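Local coordinates for Rubredoxin\:oxygen oxidoreductase (Desulfovibrio gigas, PDB 1E5D) that catalyses the four-electron reduction of dioxygen to two water molecules, using a non-haem diiron centre and an FMN cofactor, at the interface of chains A and B. Sequence-based numbering; all coordinates share one arbitrary frame. Chains: chain A/B, Rubredoxin\:oxygen oxidoreductase.

Contacts 1 and 2 lie about 29 Å apart, measured between the centres of their C-alpha atoms, and are related by the two-fold symmetry of the homodimeric assembly. Both use residue 315 from one chain and residues 200, 201 and 331 from the other, with the chain roles exchanged. Contact 1 adds the histidine that meets two tyrosines; contact 2 adds the arginine–asparagine rim. In each, a flavodoxin-domain loop meets the C-terminal end of the helix that starts at residue 320 and the beta-lactamase-like domain of its partner. This agrees with the head-to-tail dimer of flavodiiron proteins, which brings one chain's FMN near the other's diiron centre.

Contact 1: the interface of chains A and B. Residues chain A 26, 200-201, 328, 331-332; chain B 314-315.
The imidazole of B:His314 points its CE1–NE2 tip at the neighbouring A:Tyr328 and A:Tyr26, CE1 toward the first and NE2 toward the second. CE1 of B:His314 lies 3.8 Å from the ring carbon CE1 of A:Tyr328, the two side chains crossing obliquely. NE2 of B:His314 approaches A:Tyr26 at the root of its side chain, 3.6 Å from CB, and these two side chains cross at about a right angle. An extended first torsion, with CG of B:His314 anti to the backbone N (chi1 -180°), carries the ring away from its loop and toward chain A. The phenol oxygen OH of A:Tyr328 lies in plane at the edge of the A:Tyr26 ring, so the two tyrosines are also neighbours within chain A.

Beside this aromatic group, B:Asn315 covers the end of helix 320-331. Its CB packs 3.8 Å from CA of A:Gly331, where the glycine presents backbone rather than a side chain. The amide oxygen OD1 of B:Asn315 reaches to 3.6 Å from the methyl CD2 of A:Leu332. The same OD1 sits 3.3 Å above the plane of the B:His314 imidazole ring, offset toward its rim.

No direct polar bond crosses this patch; water mediates the polar link. A:Pro200 and A:Tyr201 flank B:Asn315 more distantly, with CB of the proline over the centre of the tyrosine ring. Water 1 joins the chains, lying 2.7 Å from OD1 of B:Asn315 and 2.9 Å from the backbone O of A:Tyr328.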
loop_
_atom_site.group_PDB
_atom_site.type_symbol
_atom_site.label_atom_id
_atom_site.label_comp_id
_atom_site.label_asym_id
_atom_site.label_seq_id
_atom_site.Cartn_x
_atom_site.Cartn_y
_atom_site.Cartn_z
ATOM N N TYR A 26 -11.119 -0.287 -4.893
ATOM C CA TYR A 26 -9.898 -0.054 -5.685
ATOM C C TYR A 26 -9.555 1.424 -5.768
ATOM O O TYR A 26 -8.368 1.749 -5.852
ATOM C CB TYR A 26 -10.024 -0.693 -7.071
ATOM C CG TYR A 26 -10.963 -0.019 -8.043
ATOM C CD1 TYR A 26 -12.313 -0.343 -8.077
ATOM C CD2 TYR A 26 -10.520 0.951 -8.939
ATOM C CE1 TYR A 26 -13.178 0.270 -8.965
ATOM C CE2 TYR A 26 -11.370 1.575 -9.830
ATOM C CZ TYR A 26 -12.706 1.226 -9.837
ATOM O OH TYR A 26 -13.583 1.829 -10.712
ATOM N N PRO A 200 -7.056 1.017 -18.876
ATOM C CA PRO A 200 -6.423 -0.113 -19.580
ATOM C C PRO A 200 -7.151 -0.476 -20.871
ATOM O O PRO A 200 -6.557 -1.142 -21.727
ATOM C CB PRO A 200 -6.517 -1.267 -18.581
ATOM C CG PRO A 200 -7.606 -0.853 -17.642
ATOM C CD PRO A 200 -7.492 0.646 -17.527
ATOM N N TYR A 201 -8.399 -0.063 -21.040
ATOM C CA TYR A 201 -9.171 -0.368 -22.243
ATOM C C TYR A 201 -9.362 0.864 -23.112
ATOM O O TYR A 201 -10.402 1.106 -23.712
ATOM C CB TYR A 201 -10.522 -0.985 -21.859
ATOM C CG TYR A 201 -10.339 -2.034 -20.780
ATOM C CD1 TYR A 201 -9.828 -3.282 -21.110
ATOM C CD2 TYR A 201 -10.668 -1.762 -19.460
ATOM C CE1 TYR A 201 -9.654 -4.247 -20.138
ATOM C CE2 TYR A 201 -10.496 -2.722 -18.483
ATOM C CZ TYR A 201 -9.990 -3.955 -18.834
ATOM O OH TYR A 201 -9.814 -4.914 -17.863
ATOM N N TYR A 328 -0.655 -0.795 -8.967
ATOM C CA TYR A 328 -1.917 -0.192 -9.383
ATOM C C TYR A 328 -1.757 0.411 -10.772
ATOM O O TYR A 328 -2.556 0.180 -11.668
ATOM C CB TYR A 328 -2.342 0.891 -8.407
ATOM C CG TYR A 328 -3.693 1.500 -8.676
ATOM C CD1 TYR A 328 -4.846 0.777 -8.407
ATOM C CD2 TYR A 328 -3.836 2.788 -9.180
ATOM C CE1 TYR A 328 -6.094 1.312 -8.638
ATOM C CE2 TYR A 328 -5.092 3.330 -9.414
ATOM C CZ TYR A 328 -6.220 2.588 -9.143
ATOM O OH TYR A 328 -7.474 3.102 -9.367
ATOM N N GLY A 331 -1.292 -1.871 -13.938
ATOM C CA GLY A 331 -2.524 -2.494 -14.377
ATOM C C GLY A 331 -3.352 -1.548 -15.225
ATOM O O GLY A 331 -4.114 -1.964 -16.097
ATOM N N LEU A 332 -3.228 -0.238 -14.981
ATOM C CA LEU A 332 -4.115 0.671 -15.710
ATOM C C LEU A 332 -3.556 1.041 -17.077
ATOM O O LEU A 332 -4.165 1.800 -17.826
ATOM C CB LEU A 332 -4.370 1.901 -14.836
ATOM C CG LEU A 332 -5.335 1.605 -13.672
ATOM C CD1 LEU A 332 -5.299 2.732 -12.653
ATOM C CD2 LEU A 332 -6.745 1.373 -14.191
ATOM N N HIS B 314 -7.340 -8.034 -10.198
ATOM C CA HIS B 314 -7.622 -6.638 -10.506
ATOM C C HIS B 314 -6.688 -6.173 -11.618
ATOM O O HIS B 314 -5.484 -6.118 -11.350
ATOM C CB HIS B 314 -7.430 -5.768 -9.266
ATOM C CG HIS B 314 -7.697 -4.311 -9.470
ATOM N ND1 HIS B 314 -6.712 -3.357 -9.336
ATOM C CD2 HIS B 314 -8.832 -3.648 -9.798
ATOM C CE1 HIS B 314 -7.231 -2.162 -9.568
ATOM N NE2 HIS B 314 -8.517 -2.314 -9.855
ATOM N N ASN B 315 -7.231 -5.864 -12.787
ATOM C CA ASN B 315 -6.397 -5.434 -13.906
ATOM C C ASN B 315 -5.207 -6.377 -14.117
ATOM O O ASN B 315 -4.057 -5.933 -14.129
ATOM C CB ASN B 315 -5.898 -4.000 -13.703
ATOM C CG ASN B 315 -7.015 -2.986 -13.552
ATOM O OD1 ASN B 315 -6.867 -1.954 -12.886
ATOM N ND2 ASN B 315 -8.158 -3.264 -14.166
HETATM O O HOH W 1 -4.517 -1.910 -11.603
#

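Contact 2: the interface of chains A and B. Residues chain A 315-316, 347; chain B 200-201, 331, 333.
A:Asn315 and A:Asn316 both lie in the left-handed region with positive phi, as does B:Arg333, and the two asparagines present their side chains to B:Gly331 and B:Arg333. CB of A:Asn315 lies 3.4 Å from the carbonyl O of B:Gly331, a packing contact rather than a bond, at the end of helix 320-332. The A:Asn315 side chain also crosses B:Pro200 at about a right angle, with OD1 4.1 Å from CG of the proline. As modelled, this amide is turned by roughly a half-turn about chi2 from that of B:Asn315 in the twin patch. At 2.50 Å such a flip is hard to verify, so the difference carries little weight.

The polar rim centres on the amide oxygen OD1 of A:Asn316. CG of this residue is anti to the carbonyl carbon, beside the backbone N (chi1 -60°), and the amide extends toward B:Arg333. NH2 of the guanidinium donates a hydrogen bond to OD1 over 3.3 Å, with an angle of 160° at the hydrogen. The acceptor lies in the guanidinium plane, whereas the donor is tilted out of the carbonyl plane. B:Arg333 is poorly ordered, so this long bond is probably a modest contribution.

Water 2 also lies at the edge of the guanidinium, in its plane. It is 2.7 Å from NE of B:Arg333, 2.9 Å from OD1 of A:Asn316 and 3.0 Å from the backbone O of B:Gly331, joining both chains. CB of B:Pro200 lies over the centre of one guanidinium face. Farther along, the phenol oxygen OH of B:Tyr201 comes tip-on to CZ2 of the A:Trp347 indole at 3.6 Å.

In the fold, A:Asn315, A:Asn316 and A:Trp347 occupy flavodoxin-domain loops that follow strands 306-310 and 338-345. Facing them are the end of the partner's helix 320-332 and its 3-10 turn 199-201, which joins helices 183-198 and 202-214 of the beta-lactamase-like domain.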
loop_
_atom_site.group_PDB
_atom_site.type_symbol
_atom_site.label_atom_id
_atom_site.label_comp_id
_atom_site.label_asym_id
_atom_site.label_seq_id
_atom_site.Cartn_x
_atom_site.Cartn_y
_atom_site.Cartn_z
ATOM N N ASN A 315 15.203 -3.221 2.523
ATOM C CA ASN A 315 15.346 -4.674 2.489
ATOM C C ASN A 315 15.486 -5.195 1.063
ATOM O O ASN A 315 14.668 -5.985 0.590
ATOM C CB ASN A 315 14.158 -5.329 3.199
ATOM C CG ASN A 315 14.116 -4.963 4.670
ATOM O OD1 ASN A 315 15.132 -4.817 5.349
ATOM N ND2 ASN A 315 12.899 -4.815 5.175
ATOM N N ASN A 316 16.523 -4.736 0.371
ATOM C CA ASN A 316 16.866 -5.249 -0.951
ATOM C C ASN A 316 15.805 -4.965 -1.998
ATOM O O ASN A 316 15.812 -5.571 -3.066
ATOM C CB ASN A 316 17.124 -6.767 -0.853
ATOM C CG ASN A 316 18.275 -6.991 0.126
ATOM O OD1 ASN A 316 18.113 -7.631 1.159
ATOM N ND2 ASN A 316 19.426 -6.421 -0.225
ATOM N N TRP A 347 23.658 0.192 1.055
ATOM C CA TRP A 347 24.680 -0.777 0.674
ATOM C C TRP A 347 24.294 -1.542 -0.584
ATOM O O TRP A 347 24.999 -1.470 -1.589
ATOM C CB TRP A 347 24.954 -1.750 1.817
ATOM C CG TRP A 347 23.789 -2.449 2.434
ATOM C CD1 TRP A 347 23.292 -3.679 2.098
ATOM C CD2 TRP A 347 22.966 -1.967 3.506
ATOM N NE1 TRP A 347 22.214 -3.991 2.891
ATOM C CE2 TRP A 347 21.994 -2.953 3.763
ATOM C CE3 TRP A 347 22.961 -0.796 4.269
ATOM C CZ2 TRP A 347 21.021 -2.808 4.754
ATOM C CZ3 TRP A 347 21.999 -0.651 5.248
ATOM C CH2 TRP A 347 21.046 -1.651 5.478
ATOM N N PRO B 200 15.268 -10.243 8.627
ATOM C CA PRO B 200 16.013 -10.772 7.472
ATOM C C PRO B 200 17.462 -11.113 7.815
ATOM O O PRO B 200 18.140 -11.793 7.046
ATOM C CB PRO B 200 15.959 -9.631 6.452
ATOM C CG PRO B 200 15.690 -8.410 7.256
ATOM C CD PRO B 200 14.852 -8.849 8.432
ATOM N N TYR B 201 17.944 -10.650 8.960
ATOM C CA TYR B 201 19.263 -10.985 9.471
ATOM C C TYR B 201 19.154 -11.900 10.682
ATOM O O TYR B 201 19.891 -11.796 11.663
ATOM C CB TYR B 201 20.035 -9.705 9.815
ATOM C CG TYR B 201 19.845 -8.678 8.715
ATOM C CD1 TYR B 201 20.467 -8.843 7.487
ATOM C CD2 TYR B 201 19.037 -7.570 8.924
ATOM C CE1 TYR B 201 20.295 -7.915 6.480
ATOM C CE2 TYR B 201 18.862 -6.638 7.916
ATOM C CZ TYR B 201 19.493 -6.818 6.702
ATOM O OH TYR B 201 19.314 -5.886 5.700
ATOM N N GLY B 331 10.776 -8.903 1.862
ATOM C CA GLY B 331 11.973 -8.191 2.255
ATOM C C GLY B 331 12.478 -8.632 3.615
ATOM O O GLY B 331 13.679 -8.655 3.874
ATOM N N ARG B 333 12.057 -11.573 4.832
ATOM C CA ARG B 333 12.432 -12.970 4.690
ATOM C C ARG B 333 11.956 -13.868 5.818
ATOM O O ARG B 333 12.772 -14.459 6.534
ATOM C CB ARG B 333 13.967 -13.070 4.593
ATOM C CG ARG B 333 14.548 -12.219 3.474
ATOM C CD ARG B 333 15.962 -12.642 3.118
ATOM N NE ARG B 333 16.834 -11.511 2.817
ATOM C CZ ARG B 333 18.090 -11.381 3.225
ATOM N NH1 ARG B 333 18.657 -12.322 3.971
ATOM N NH2 ARG B 333 18.791 -10.304 2.887
HETATM O O HOH W 2 15.789 -9.185 1.841
#